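ATP-dependent 6-phosphofructokinase isozyme 2 (Escherichia coli, PDB 3UMO) catalyses the ATP-dependent phosphorylation of fructose 6-phosphate to fructose 1,6-bisphosphate, the first committing step of glycolysis, as a homodimer of the ribokinase-like PfkB family. Local coordinates at residues M1-L13 / I128-P141. Sequence-based numbering, arbitrary orientation.
Sequences MVRIYTLTLAPSL and IESGAILVISGSLP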
loop_
_atom_site.group_PDB
_atom_site.type_symbol
_atom_site.label_atom_id
_atom_site.label_comp_id
_atom_site.label_asym_id
_atom_site.label_seq_id
_atom_site.Cartn_x
_atom_site.Cartn_y
_atom_site.Cartn_z
ATOM N N MET A 1 -37.606 -31.631 -8.644
ATOM C CA MET A 1 -36.691 -30.554 -9.007
ATOM C C MET A 1 -36.200 -30.721 -10.442
ATOM O O MET A 1 -35.848 -31.826 -10.863
ATOM C CB MET A 1 -35.497 -30.510 -8.047
ATOM C CG MET A 1 -34.618 -29.282 -8.234
ATOM S SD MET A 1 -32.984 -29.378 -7.473
ATOM C CE MET A 1 -33.305 -28.743 -5.828
ATOM N N VAL A 2 -36.183 -29.626 -11.194
ATOM C CA VAL A 2 -35.696 -29.659 -12.568
ATOM C C VAL A 2 -34.175 -29.631 -12.581
ATOM O O VAL A 2 -33.548 -29.332 -11.571
ATOM C CB VAL A 2 -36.234 -28.475 -13.392
ATOM C CG1 VAL A 2 -37.742 -28.601 -13.578
ATOM C CG2 VAL A 2 -35.878 -27.157 -12.726
ATOM N N ARG A 3 -33.585 -29.946 -13.726
ATOM C CA ARG A 3 -32.132 -29.944 -13.838
ATOM C C ARG A 3 -31.575 -28.526 -13.936
ATOM O O ARG A 3 -32.250 -27.608 -14.403
ATOM C CB ARG A 3 -31.690 -30.784 -15.036
ATOM C CG ARG A 3 -32.143 -32.241 -14.953
ATOM C CD ARG A 3 -31.337 -33.097 -15.902
ATOM N NE ARG A 3 -29.928 -32.717 -15.858
ATOM C CZ ARG A 3 -28.972 -33.275 -16.592
ATOM N NH1 ARG A 3 -29.265 -34.249 -17.444
ATOM N NH2 ARG A 3 -27.720 -32.850 -16.480
ATOM N N ILE A 4 -30.335 -28.359 -13.488
ATOM C CA ILE A 4 -29.680 -27.055 -13.494
ATOM C C ILE A 4 -28.383 -27.087 -14.294
ATOM O O ILE A 4 -27.563 -27.998 -14.138
ATOM C CB ILE A 4 -29.374 -26.589 -12.060
ATOM C CG1 ILE A 4 -30.662 -26.551 -11.237
ATOM C CG2 ILE A 4 -28.708 -25.217 -12.066
ATOM C CD1 ILE A 4 -30.426 -26.418 -9.735
ATOM N N TYR A 5 -28.208 -26.087 -15.151
ATOM C CA TYR A 5 -26.991 -25.933 -15.931
ATOM C C TYR A 5 -26.430 -24.542 -15.711
ATOM O O TYR A 5 -27.176 -23.605 -15.407
ATOM C CB TYR A 5 -27.287 -26.127 -17.421
ATOM C CG TYR A 5 -27.786 -27.509 -17.776
ATOM C CD1 TYR A 5 -29.127 -27.840 -17.643
ATOM C CD2 TYR A 5 -26.913 -28.481 -18.252
ATOM C CE1 TYR A 5 -29.587 -29.108 -17.963
ATOM C CE2 TYR A 5 -27.365 -29.749 -18.580
ATOM C CZ TYR A 5 -28.699 -30.053 -18.431
ATOM O OH TYR A 5 -29.152 -31.310 -18.764
ATOM N N THR A 6 -25.119 -24.391 -15.865
ATOM C CA THR A 6 -24.536 -23.053 -15.855
ATOM C C THR A 6 -23.701 -22.823 -17.105
ATOM O O THR A 6 -23.227 -23.777 -17.742
ATOM C CB THR A 6 -23.671 -22.768 -14.603
ATOM O OG1 THR A 6 -22.418 -23.453 -14.714
ATOM C CG2 THR A 6 -24.395 -23.175 -13.319
ATOM N N LEU A 7 -23.538 -21.556 -17.458
ATOM C CA LEU A 7 -22.773 -21.194 -18.641
ATOM C C LEU A 7 -21.735 -20.143 -18.286
ATOM O O LEU A 7 -22.075 -19.081 -17.753
ATOM C CB LEU A 7 -23.699 -20.670 -19.743
ATOM C CG LEU A 7 -22.974 -20.194 -21.002
ATOM C CD1 LEU A 7 -22.236 -21.353 -21.654
ATOM C CD2 LEU A 7 -23.956 -19.556 -21.980
ATOM N N THR A 8 -20.470 -20.444 -18.575
ATOM C CA THR A 8 -19.365 -19.534 -18.277
ATOM C C THR A 8 -18.591 -19.274 -19.553
ATOM O O THR A 8 -17.777 -20.099 -19.965
ATOM C CB THR A 8 -18.401 -20.137 -17.242
ATOM O OG1 THR A 8 -19.143 -20.539 -16.092
ATOM C CG2 THR A 8 -17.346 -19.113 -16.817
ATOM N N LEU A 9 -18.854 -18.139 -20.196
ATOM C CA LEU A 9 -18.185 -17.839 -21.453
ATOM C C LEU A 9 -16.732 -17.447 -21.232
ATOM O O LEU A 9 -15.903 -17.579 -22.135
ATOM C CB LEU A 9 -18.930 -16.746 -22.221
ATOM C CG LEU A 9 -20.343 -17.109 -22.673
ATOM C CD1 LEU A 9 -21.026 -15.891 -23.278
ATOM C CD2 LEU A 9 -20.323 -18.277 -23.656
ATOM N N ALA A 10 -16.423 -16.988 -20.020
ATOM C CA ALA A 10 -15.050 -16.630 -19.670
ATOM C C ALA A 10 -14.580 -17.358 -18.419
ATOM O O ALA A 10 -14.483 -16.756 -17.348
ATOM C CB ALA A 10 -14.921 -15.121 -19.475
ATOM N N PRO A 11 -14.293 -18.662 -18.545
ATOM C CA PRO A 11 -13.759 -19.391 -17.389
ATOM C C PRO A 11 -12.287 -19.067 -17.161
ATOM O O PRO A 11 -11.648 -18.410 -17.984
ATOM C CB PRO A 11 -13.895 -20.851 -17.812
ATOM C CG PRO A 11 -13.802 -20.822 -19.292
ATOM C CD PRO A 11 -14.465 -19.533 -19.720
ATOM N N SER A 12 -11.744 -19.542 -16.051
ATOM C CA SER A 12 -10.317 -19.391 -15.827
ATOM C C SER A 12 -9.756 -20.512 -14.973
ATOM O O SER A 12 -10.491 -21.178 -14.237
ATOM C CB SER A 12 -10.002 -18.031 -15.191
ATOM O OG SER A 12 -10.661 -17.877 -13.950
ATOM N N LEU A 13 -8.450 -20.726 -15.099
ATOM C CA LEU A 13 -7.723 -21.586 -14.177
ATOM C C LEU A 13 -6.954 -20.653 -13.260
ATOM O O LEU A 13 -5.938 -20.081 -13.655
ATOM C CB LEU A 13 -6.748 -22.505 -14.917
ATOM C CG LEU A 13 -5.945 -23.441 -14.006
ATOM C CD1 LEU A 13 -6.869 -24.486 -13.407
ATOM C CD2 LEU A 13 -4.807 -24.107 -14.773
ATOM N N ILE A 128 -30.333 -28.540 -23.685
ATOM C CA ILE A 128 -30.973 -28.518 -22.375
ATOM C C ILE A 128 -32.477 -28.702 -22.565
ATOM O O ILE A 128 -33.064 -28.135 -23.492
ATOM C CB ILE A 128 -30.672 -27.195 -21.637
ATOM C CG1 ILE A 128 -29.183 -27.114 -21.290
ATOM C CG2 ILE A 128 -31.508 -27.065 -20.386
ATOM C CD1 ILE A 128 -28.736 -25.737 -20.830
ATOM N N GLU A 129 -33.093 -29.514 -21.709
ATOM C CA GLU A 129 -34.519 -29.797 -21.831
ATOM C C GLU A 129 -35.371 -28.595 -21.435
ATOM O O GLU A 129 -34.922 -27.721 -20.693
ATOM C CB GLU A 129 -34.902 -31.015 -20.983
ATOM C CG GLU A 129 -34.562 -30.889 -19.509
ATOM C CD GLU A 129 -33.181 -31.426 -19.174
ATOM O OE1 GLU A 129 -32.182 -30.975 -19.775
ATOM O OE2 GLU A 129 -33.101 -32.318 -18.307
ATOM N N SER A 130 -36.602 -28.552 -21.935
ATOM C CA SER A 130 -37.539 -27.500 -21.553
ATOM C C SER A 130 -37.850 -27.593 -20.065
ATOM O O SER A 130 -38.020 -28.691 -19.526
ATOM C CB SER A 130 -38.832 -27.607 -22.371
ATOM O OG SER A 130 -39.898 -26.911 -21.745
ATOM N N GLY A 131 -37.902 -26.444 -19.397
ATOM C CA GLY A 131 -38.231 -26.405 -17.986
ATOM C C GLY A 131 -37.005 -26.382 -17.093
ATOM O O GLY A 131 -37.084 -25.992 -15.928
ATOM N N ALA A 132 -35.871 -26.810 -17.637
ATOM C CA ALA A 132 -34.616 -26.764 -16.893
ATOM C C ALA A 132 -34.115 -25.334 -16.740
ATOM O O ALA A 132 -34.538 -24.431 -17.463
ATOM C CB ALA A 132 -33.560 -27.626 -17.561
ATOM N N ILE A 133 -33.197 -25.147 -15.799
ATOM C CA ILE A 133 -32.660 -23.833 -15.492
ATOM C C ILE A 133 -31.236 -23.683 -16.016
ATOM O O ILE A 133 -30.406 -24.579 -15.854
ATOM C CB ILE A 133 -32.704 -23.578 -13.972
ATOM C CG1 ILE A 133 -34.162 -23.531 -13.504
ATOM C CG2 ILE A 133 -31.989 -22.284 -13.601
ATOM C CD1 ILE A 133 -34.316 -23.525 -12.001
ATOM N N LEU A 134 -30.973 -22.549 -16.660
ATOM C CA LEU A 134 -29.637 -22.200 -17.122
ATOM C C LEU A 134 -29.169 -20.914 -16.458
ATOM O O LEU A 134 -29.806 -19.864 -16.587
ATOM C CB LEU A 134 -29.614 -22.015 -18.638
ATOM C CG LEU A 134 -28.258 -21.529 -19.159
ATOM C CD1 LEU A 134 -27.208 -22.600 -18.920
ATOM C CD2 LEU A 134 -28.347 -21.159 -20.642
ATOM N N VAL A 135 -28.049 -20.992 -15.751
ATOM C CA VAL A 135 -27.466 -19.805 -15.135
ATOM C C VAL A 135 -26.309 -19.290 -15.974
ATOM O O VAL A 135 -25.269 -19.940 -16.076
ATOM C CB VAL A 135 -26.950 -20.096 -13.709
ATOM C CG1 VAL A 135 -26.425 -18.811 -13.063
ATOM C CG2 VAL A 135 -28.047 -20.713 -12.856
ATOM N N ILE A 136 -26.493 -18.119 -16.575
ATOM C CA ILE A 136 -25.438 -17.476 -17.346
ATOM C C ILE A 136 -24.746 -16.469 -16.430
ATOM O O ILE A 136 -25.322 -15.439 -16.073
ATOM C CB ILE A 136 -26.009 -16.761 -18.587
ATOM C CG1 ILE A 136 -26.865 -17.724 -19.405
ATOM C CG2 ILE A 136 -24.879 -16.206 -19.444
ATOM C CD1 ILE A 136 -28.314 -17.312 -19.504
ATOM N N SER A 137 -23.513 -16.772 -16.035
ATOM C CA SER A 137 -22.820 -15.958 -15.043
ATOM C C SER A 137 -21.357 -15.695 -15.403
ATOM O O SER A 137 -20.619 -16.608 -15.781
ATOM C CB SER A 137 -22.893 -16.624 -13.657
ATOM O OG SER A 137 -22.076 -15.925 -12.737
ATOM N N GLY A 138 -20.944 -14.439 -15.283
ATOM C CA GLY A 138 -19.554 -14.083 -15.485
ATOM C C GLY A 138 -19.395 -13.048 -16.575
ATOM O O GLY A 138 -20.376 -12.613 -17.190
ATOM N N SER A 139 -18.148 -12.665 -16.822
ATOM C CA SER A 139 -17.832 -11.654 -17.824
ATOM C C SER A 139 -17.983 -12.174 -19.253
ATOM O O SER A 139 -18.110 -13.382 -19.483
ATOM C CB SER A 139 -16.402 -11.146 -17.620
ATOM O OG SER A 139 -15.457 -12.197 -17.769
ATOM N N LEU A 140 -17.963 -11.246 -20.206
ATOM C CA LEU A 140 -18.009 -11.581 -21.628
ATOM C C LEU A 140 -16.593 -11.558 -22.195
ATOM O O LEU A 140 -15.914 -10.529 -22.130
ATOM C CB LEU A 140 -18.885 -10.577 -22.390
ATOM C CG LEU A 140 -19.154 -10.944 -23.850
ATOM C CD1 LEU A 140 -20.122 -12.116 -23.925
ATOM C CD2 LEU A 140 -19.685 -9.752 -24.644
ATOM N N PRO A 141 -16.141 -12.694 -22.751
ATOM C CA PRO A 141 -14.772 -12.799 -23.267
ATOM C C PRO A 141 -14.629 -12.082 -24.598
ATOM O O PRO A 141 -15.645 -11.818 -25.252
ATOM C CB PRO A 141 -14.597 -14.309 -23.461
ATOM C CG PRO A 141 -15.976 -14.794 -23.772
ATOM C CD PRO A 141 -16.883 -13.959 -22.904
HETATM O O HOH W 1 -18.238 -15.773 -18.089
#
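Tyr-5 lies flat against Ile-128, and its side chain is worth following outward. CB meets Ile-128 CD1 at 3.7 Å and, on the neighbouring strand, CD1 of Leu-134. With CG beside the backbone N and anti to the carbonyl carbon (chi1 -63°), the ring swings back over the segment that leads into strand 133-137. Ile-128 CG1 sits over the middle of one ring face, 3.7 Å from the centroid, a CH-pi contact; Ile-128 CG2 lies against Tyr-5 CD1 and CE1. At the ring edge lie Ala-132 CB and the carbonyl O of Ile-133. At the tip, Tyr-5 OH donates to the syn lone pair of Glu-129 OE1 at 3.2 Å, ring and carboxylate planes turned 62° apart. The same hydroxyl stands over the face of the Arg-3 guanidinium. A phenylalanine here would probably leave Glu-129 OE1 without its hydroxyl donor and the carboxylate freer to turn. Glu-129 OE2 instead meets the aliphatic part of Arg-3, 3.1 Å from CD, while NE stays 4.0 Å away, too far for a salt bridge.

The backbones of strands 4-7 and 133-137 run parallel. Arg-3 O, Tyr-5 N and O, and Leu-7 N and O bond in a ladder to Ile-133, Val-135 and Ser-137; Leu-7 N to Val-135 O is 2.7 Å. Ile-4, Ile-133 and Val-135 meet helix 254-267. Past the strand ends, Leu-9 CB rests on Pro-141 CD at 3.5 Å, and water 1 accepts from Ala-10 N.

These are neighbouring central strands of the parallel sheet in the ribokinase-like fold; beyond their C-terminal ends come substrate-binding Ser-12 and Leu-13, starting strand 12-19, and Ser-139 in a loop. The ladder fixes the strands' register in the buried sheet, whereas the one side-chain hydrogen bond between them, Tyr-5 to Glu-129, ties the partly exposed N-terminal end.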